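Local atomic coordinates of 4-oxalocrotonate decarboxylase NahK (Pseudomonas putida, PDB entry 5D2K), a protein that catalyses the metal-assisted decarboxylation of (3E)-2-oxohex-3-enedioate to 2-oxopent-4-enoate and carbon dioxide, a step in naphthalene degradation. Residues D150-N155 and S169-I174; E53-K58 and Y88-D93. The protein carries 1 engineered substitution. All coordinates share one frame; numbering follows the deposited sequence.

Overall arrangement
Interaction 2 closes before interaction 1 opens, so the two contacts follow one another along the chain, yet their centres lie only 13 Å apart. Both reach the same mixed sheet, interaction 2 through strand 87-92 and interaction 1 through strand 170-175. They meet directly, with Phe173 CE1 4.1 Å from Leu91 CB. Asn167 joins them further: its side-chain oxygen accepts from the backbone N of Phe90, and its backbone oxygen is bonded to Ser170 OG. Helix 12-27 is common ground too, because Glu26 touches Arg152 and pairs with Lys58. Interaction 1 supplies Ser169 to the 2-oxoadipic acid pocket, whereas interaction 2 lays helix 44-60 against the sheet, the Phe90 side chain about 12 Å from that ligand.

Interaction 1 of 2, residues D150-N155 and S169-I174; sequences DSRYEN and SSTRFI. With OOG (2-oxoadipic acid), chain D.
Arg152 grips the carbonyl oxygen of Ser170 end-on, a compact example of one acceptor serving two donors. The bonds run to Ser170 O from NH2 of Arg152 at 2.9 Å and from NH1 at 3.1 Å, both within the guanidinium plane and both from one face of the carbonyl plane. Bends at chi2 (56°) and chi3 (64°) turn CD and then NE of Arg152, and NE makes a salt bridge to Asp166. An alanine here would probably leave Ser170 O without these two donors and the Asp166 carboxylate without this cationic mate. A backbone bond, Asp150 N to Ser169 O at 2.9 Å, ties the segments a second time.

Two waters add bridges. One donates to Asp150 OD2, accepts from Arg152 NH2 and is bonded to Thr171 OG1. The other links Ser151 OG with Ser169 OG, which itself donates to O1 of 2-oxoadipic acid at 2.8 Å, making the contact part of the ligand pocket. Ser151 OG also accepts from Tyr153 N at 3.1 Å, forming an ST turn. Apolar contact is slight: Asp150 CB meets Thr171 CG2 at 3.7 Å.

Ile109 and His110 backbone nitrogens hold the Asp150 carboxylate, and helix 12-27 touches Arg152. The loop leaves strand 139-149, which carries the magnesium ligand Glu147 and pairs antiparallel with strand 170-175.

Interaction 2 of 2, residues E53-K58 and Y88-D93; sequences EIRRRK and YGFLAD. With EDO (1,2-ethanediol), chain E; EDO (1,2-ethanediol), chain H.
Lys58 NZ is gripped by three groups, with salt bridges to Glu23 and Glu26 and a hydrogen bond to Tyr94 OH, while the methylenes of the same side chain press on Phe90. A turn at chi4 (-57°) swings NZ off the otherwise extended chain. Lys58 CD, further back along the chain, lies in the plane of the Phe90 ring, at its edge, 3.8 Å from CE1, and also meets Ala92 CB at 4.1 Å.

The Phe90 ring is the centre of the apolar contact. Arg55 CB sits over one of its faces in a CH-pi contact, 3.9 Å from the ring centroid and displaced toward the rim. Ile54 CG2 reaches the ring's edge at CZ, 4.0 Å away, the two side chains crossing at about a right angle. The Arg55 chain, extended from CG to NE, carries its guanidinium to a 1,2-ethanediol, probably from the crystallisation liquor. Arg55 NH1 bonds O2 of the diol at 2.8 Å and Arg55 NH2 bonds O1, while Arg55 NE makes a salt bridge to Glu59.

This is a helix laid on a sheet: the axes of the segments 53-58 and 88-92 come within 9.8 Å of each other and are nearly parallel, at 8°. Strand 87-92 pairs antiparallel with strand 65-71, and Ile54 also rests on Ala19 of helix 12-27.

Interaction 1 of 2, residues D150-N155 and S169-I174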
loop_
_atom_site.group_PDB
_atom_site.type_symbol
_atom_site.label_atom_id
_atom_site.label_comp_id
_atom_site.label_asym_id
_atom_site.label_seq_id
_atom_site.Cartn_x
_atom_site.Cartn_y
_atom_site.Cartn_z
ATOM N N ASP A 150 0.393 -8.754 -2.409
ATOM C CA ASP A 150 -0.029 -10.086 -2.826
ATOM C C ASP A 150 -1.274 -9.963 -3.685
ATOM O O ASP A 150 -2.399 -10.150 -3.211
ATOM C CB ASP A 150 -0.277 -10.965 -1.588
ATOM C CG ASP A 150 -0.407 -12.437 -1.922
ATOM O OD1 ASP A 150 0.250 -12.886 -2.876
ATOM O OD2 ASP A 150 -1.161 -13.147 -1.223
ATOM N N SER A 151 -1.080 -9.630 -4.958
ATOM C CA SER A 151 -2.213 -9.464 -5.861
ATOM C C SER A 151 -3.039 -10.734 -5.927
ATOM O O SER A 151 -2.486 -11.829 -6.024
ATOM C CB SER A 151 -1.732 -9.093 -7.262
ATOM O OG SER A 151 -2.828 -9.014 -8.169
ATOM N N ARG A 152 -4.355 -10.589 -5.874
ATOM C CA ARG A 152 -5.217 -11.756 -6.004
ATOM C C ARG A 152 -5.387 -12.170 -7.476
ATOM O O ARG A 152 -6.073 -13.142 -7.759
ATOM C CB ARG A 152 -6.579 -11.492 -5.337
ATOM C CG ARG A 152 -6.629 -11.909 -3.845
ATOM C CD ARG A 152 -5.532 -11.238 -2.982
ATOM N NE ARG A 152 -5.707 -9.786 -2.933
ATOM C CZ ARG A 152 -5.220 -8.994 -1.979
ATOM N NH1 ARG A 152 -5.443 -7.679 -2.046
ATOM N NH2 ARG A 152 -4.527 -9.495 -0.955
ATOM N N TYR A 153 -4.749 -11.461 -8.405
ATOM C CA TYR A 153 -4.825 -11.852 -9.814
ATOM C C TYR A 153 -3.675 -12.760 -10.188
ATOM O O TYR A 153 -2.561 -12.596 -9.698
ATOM C CB TYR A 153 -4.861 -10.616 -10.719
ATOM C CG TYR A 153 -6.036 -9.738 -10.383
ATOM C CD1 TYR A 153 -7.336 -10.191 -10.558
ATOM C CD2 TYR A 153 -5.839 -8.473 -9.853
ATOM C CE1 TYR A 153 -8.418 -9.395 -10.226
ATOM C CE2 TYR A 153 -6.902 -7.671 -9.513
ATOM C CZ TYR A 153 -8.189 -8.135 -9.704
ATOM O OH TYR A 153 -9.230 -7.313 -9.365
ATOM N N GLU A 154 -3.971 -13.735 -11.049
ATOM C CA GLU A 154 -3.012 -14.769 -11.417
ATOM C C GLU A 154 -1.748 -14.176 -12.016
ATOM O O GLU A 154 -1.806 -13.211 -12.782
ATOM C CB GLU A 154 -3.636 -15.765 -12.403
ATOM C CG GLU A 154 -2.661 -16.836 -12.880
ATOM C CD GLU A 154 -3.335 -17.951 -13.648
ATOM O OE1 GLU A 154 -4.554 -17.851 -13.894
ATOM O OE2 GLU A 154 -2.640 -18.928 -14.001
ATOM N N ASN A 155 -0.617 -14.770 -11.637
ATOM C CA ASN A 155 0.714 -14.374 -12.086
ATOM C C ASN A 155 1.060 -12.933 -11.741
ATOM O O ASN A 155 1.913 -12.325 -12.391
ATOM C CB ASN A 155 0.863 -14.600 -13.591
ATOM C CG ASN A 155 1.442 -15.964 -13.917
ATOM O OD1 ASN A 155 0.712 -16.948 -14.052
ATOM N ND2 ASN A 155 2.766 -16.030 -14.035
ATOM N N SER A 169 -3.591 -4.634 -4.024
ATOM C CA SER A 169 -2.783 -5.819 -3.681
ATOM C C SER A 169 -2.359 -5.881 -2.207
ATOM O O SER A 169 -1.455 -6.636 -1.843
ATOM C CB SER A 169 -1.532 -5.892 -4.569
ATOM O OG SER A 169 -1.860 -5.767 -5.952
ATOM N N SER A 170 -3.019 -5.111 -1.352
ATOM C CA SER A 170 -2.606 -5.047 0.046
ATOM C C SER A 170 -2.859 -6.360 0.775
ATOM O O SER A 170 -3.858 -7.043 0.512
ATOM C CB SER A 170 -3.349 -3.920 0.762
ATOM O OG SER A 170 -3.152 -2.674 0.111
ATOM N N THR A 171 -1.984 -6.705 1.717
ATOM C CA THR A 171 -2.250 -7.888 2.536
ATOM C C THR A 171 -1.528 -7.898 3.899
ATOM O O THR A 171 -2.129 -8.322 4.888
ATOM C CB THR A 171 -1.927 -9.198 1.732
ATOM O OG1 THR A 171 -2.740 -10.275 2.217
ATOM C CG2 THR A 171 -0.443 -9.594 1.791
ATOM N N ARG A 172 -0.272 -7.431 3.968
ATOM C CA ARG A 172 0.420 -7.293 5.257
ATOM C C ARG A 172 1.311 -6.069 5.244
ATOM O O ARG A 172 1.712 -5.610 4.179
ATOM C CB ARG A 172 1.305 -8.505 5.590
ATOM C CG ARG A 172 0.602 -9.875 5.610
ATOM C CD ARG A 172 -0.236 -10.092 6.868
ATOM N NE ARG A 172 -0.807 -11.448 6.870
ATOM C CZ ARG A 172 -1.989 -11.769 6.356
ATOM N NH1 ARG A 172 -2.763 -10.842 5.798
ATOM N NH2 ARG A 172 -2.401 -13.034 6.394
ATOM N N PHE A 173 1.626 -5.557 6.430
ATOM C CA PHE A 173 2.671 -4.543 6.536
ATOM C C PHE A 173 3.394 -4.711 7.863
ATOM O O PHE A 173 2.802 -5.108 8.866
ATOM C CB PHE A 173 2.101 -3.122 6.373
ATOM C CG PHE A 173 1.200 -2.671 7.493
ATOM C CD1 PHE A 173 -0.167 -2.947 7.474
ATOM C CD2 PHE A 173 1.714 -1.947 8.562
ATOM C CE1 PHE A 173 -0.991 -2.520 8.512
ATOM C CE2 PHE A 173 0.898 -1.518 9.598
ATOM C CZ PHE A 173 -0.455 -1.800 9.580
ATOM N N ILE A 174 4.692 -4.419 7.837
ATOM C CA ILE A 174 5.578 -4.611 8.988
ATOM C C ILE A 174 6.232 -3.283 9.369
ATOM O O ILE A 174 6.996 -2.729 8.582
ATOM C CB ILE A 174 6.701 -5.640 8.681
ATOM C CG1 ILE A 174 6.143 -6.889 7.987
ATOM C CG2 ILE A 174 7.470 -5.998 9.956
ATOM C CD1 ILE A 174 7.114 -7.556 6.998
HETATM C C2 OOG D . 0.171 -2.778 -6.438
HETATM C C3 OOG D . 0.664 -2.258 -5.099
HETATM C C4 OOG D . 1.544 -1.039 -5.286
HETATM C C6 OOG D . 3.461 0.229 -4.055
HETATM O O4 OOG D . 4.029 0.545 -2.984
HETATM O O3 OOG D . 3.913 0.619 -5.162
HETATM C C5 OOG D . 2.233 -0.645 -3.999
HETATM C C1 OOG D . 1.062 -3.907 -6.918
HETATM O O1 OOG D . 0.602 -5.076 -7.066
HETATM O O2 OOG D . 2.271 -3.667 -7.177
HETATM O O5 OOG D . 1.841 -1.000 -2.909
HETATM O O HOH W 1 -3.248 -11.954 0.042
HETATM O O HOH W 2 -4.044 -6.685 -7.464
#

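Interaction 2 of 2, residues E53-K58 and Y88-D93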
loop_
_atom_site.group_PDB
_atom_site.type_symbol
_atom_site.label_atom_id
_atom_site.label_comp_id
_atom_site.label_asym_id
_atom_site.label_seq_id
_atom_site.Cartn_x
_atom_site.Cartn_y
_atom_site.Cartn_z
ATOM N N GLU A 53 -16.335 -0.790 -1.013
ATOM C CA GLU A 53 -17.299 -1.770 -0.534
ATOM C C GLU A 53 -16.583 -2.904 0.201
ATOM O O GLU A 53 -17.092 -3.403 1.198
ATOM C CB GLU A 53 -18.156 -2.311 -1.683
ATOM C CG GLU A 53 -19.072 -3.481 -1.325
ATOM C CD GLU A 53 -20.081 -3.231 -0.217
ATOM O OE1 GLU A 53 -20.340 -2.063 0.170
ATOM O OE2 GLU A 53 -20.639 -4.247 0.268
ATOM N N ILE A 54 -15.401 -3.298 -0.266
ATOM C CA ILE A 54 -14.618 -4.288 0.473
ATOM C C ILE A 54 -14.250 -3.720 1.842
ATOM O O ILE A 54 -14.360 -4.412 2.861
ATOM C CB ILE A 54 -13.350 -4.705 -0.299
ATOM C CG1 ILE A 54 -13.738 -5.429 -1.601
ATOM C CG2 ILE A 54 -12.486 -5.614 0.549
ATOM C CD1 ILE A 54 -12.540 -5.828 -2.463
ATOM N N ARG A 55 -13.825 -2.454 1.872
ATOM C CA ARG A 55 -13.579 -1.792 3.156
ATOM C C ARG A 55 -14.802 -1.869 4.081
ATOM O O ARG A 55 -14.659 -2.175 5.271
ATOM C CB ARG A 55 -13.168 -0.322 2.949
ATOM C CG ARG A 55 -12.833 0.387 4.257
ATOM C CD ARG A 55 -12.456 1.850 4.059
ATOM N NE ARG A 55 -12.410 2.536 5.352
ATOM C CZ ARG A 55 -11.628 3.580 5.617
ATOM N NH1 ARG A 55 -10.830 4.067 4.681
ATOM N NH2 ARG A 55 -11.649 4.130 6.825
ATOM N N ARG A 56 -15.994 -1.605 3.532
ATOM C CA ARG A 56 -17.219 -1.673 4.314
ATOM C C ARG A 56 -17.482 -3.092 4.849
ATOM O O ARG A 56 -17.869 -3.259 6.008
ATOM C CB ARG A 56 -18.423 -1.192 3.494
ATOM C CG ARG A 56 -19.666 -0.970 4.358
ATOM C CD ARG A 56 -20.960 -1.122 3.551
ATOM N NE ARG A 56 -21.058 -2.455 2.962
ATOM C CZ ARG A 56 -21.417 -3.550 3.626
ATOM N NH1 ARG A 56 -21.729 -3.486 4.918
ATOM N NH2 ARG A 56 -21.455 -4.717 3.001
ATOM N N ARG A 57 -17.256 -4.104 4.018
ATOM C CA ARG A 57 -17.418 -5.485 4.461
ATOM C C ARG A 57 -16.519 -5.772 5.667
ATOM O O ARG A 57 -16.938 -6.410 6.637
ATOM C CB ARG A 57 -17.103 -6.458 3.319
ATOM C CG ARG A 57 -18.098 -6.393 2.152
ATOM C CD ARG A 57 -17.669 -7.313 0.994
ATOM N NE ARG A 57 -17.669 -8.730 1.355
ATOM C CZ ARG A 57 -18.757 -9.500 1.372
ATOM N NH1 ARG A 57 -19.945 -9.002 1.033
ATOM N NH2 ARG A 57 -18.660 -10.777 1.723
ATOM N N LYS A 58 -15.283 -5.286 5.608
ATOM C CA LYS A 58 -14.350 -5.553 6.690
ATOM C C LYS A 58 -14.750 -4.790 7.948
ATOM O O LYS A 58 -14.703 -5.347 9.045
ATOM C CB LYS A 58 -12.913 -5.200 6.268
ATOM C CG LYS A 58 -12.385 -6.129 5.182
ATOM C CD LYS A 58 -10.867 -6.023 5.040
ATOM C CE LYS A 58 -10.346 -6.886 3.903
ATOM N NZ LYS A 58 -10.730 -8.341 4.054
ATOM N N TYR A 88 -4.499 4.244 -4.605
ATOM C CA TYR A 88 -4.465 4.049 -3.168
ATOM C C TYR A 88 -5.304 2.824 -2.785
ATOM O O TYR A 88 -6.090 2.323 -3.588
ATOM C CB TYR A 88 -4.946 5.299 -2.411
ATOM C CG TYR A 88 -6.427 5.627 -2.540
ATOM C CD1 TYR A 88 -7.383 4.969 -1.770
ATOM C CD2 TYR A 88 -6.862 6.605 -3.433
ATOM C CE1 TYR A 88 -8.734 5.284 -1.889
ATOM C CE2 TYR A 88 -8.198 6.930 -3.555
ATOM C CZ TYR A 88 -9.135 6.263 -2.789
ATOM O OH TYR A 88 -10.476 6.575 -2.915
ATOM N N GLY A 89 -5.102 2.352 -1.561
ATOM C CA GLY A 89 -5.929 1.313 -0.970
ATOM C C GLY A 89 -5.922 1.493 0.536
ATOM O O GLY A 89 -5.282 2.415 1.053
ATOM N N PHE A 90 -6.641 0.632 1.250
ATOM C CA PHE A 90 -6.725 0.745 2.706
ATOM C C PHE A 90 -6.002 -0.397 3.415
ATOM O O PHE A 90 -5.733 -1.445 2.815
ATOM C CB PHE A 90 -8.197 0.781 3.157
ATOM C CG PHE A 90 -8.924 -0.522 2.940
ATOM C CD1 PHE A 90 -8.871 -1.533 3.894
ATOM C CD2 PHE A 90 -9.630 -0.749 1.769
ATOM C CE1 PHE A 90 -9.519 -2.746 3.684
ATOM C CE2 PHE A 90 -10.279 -1.945 1.553
ATOM C CZ PHE A 90 -10.223 -2.953 2.512
ATOM N N LEU A 91 -5.706 -0.190 4.698
ATOM C CA LEU A 91 -5.028 -1.190 5.526
ATOM C C LEU A 91 -5.919 -1.626 6.691
ATOM O O LEU A 91 -6.336 -0.798 7.516
ATOM C CB LEU A 91 -3.702 -0.626 6.056
ATOM C CG LEU A 91 -2.744 -0.100 4.987
ATOM C CD1 LEU A 91 -1.575 0.617 5.655
ATOM C CD2 LEU A 91 -2.225 -1.239 4.119
ATOM N N ALA A 92 -6.234 -2.918 6.751
ATOM C CA ALA A 92 -7.000 -3.463 7.871
ATOM C C ALA A 92 -6.087 -3.865 9.026
ATOM O O ALA A 92 -4.897 -4.179 8.819
ATOM C CB ALA A 92 -7.828 -4.656 7.414
ATOM N N ASP A 93 -6.633 -3.887 10.240
ATOM C CA ASP A 93 -5.780 -4.130 11.400
ATOM C C ASP A 93 -5.037 -5.475 11.347
ATOM O O ASP A 93 -3.858 -5.527 11.706
ATOM C CB ASP A 93 -6.567 -3.980 12.725
ATOM C CG ASP A 93 -7.894 -4.740 12.777
ATOM O OD1 ASP A 93 -8.176 -5.658 11.976
ATOM O OD2 ASP A 93 -8.658 -4.407 13.714
HETATM C C1 EDO E . -8.525 6.100 7.394
HETATM O O1 EDO E . -9.690 5.748 8.147
HETATM C C2 EDO E . -8.913 7.129 6.345
HETATM O O2 EDO E . -9.669 6.510 5.298
HETATM C C1 EDO H . -10.817 8.092 -6.370
HETATM O O1 EDO H . -10.793 8.477 -4.978
HETATM C C2 EDO H . -9.522 8.489 -7.075
HETATM O O2 EDO H . -9.722 8.488 -8.501
#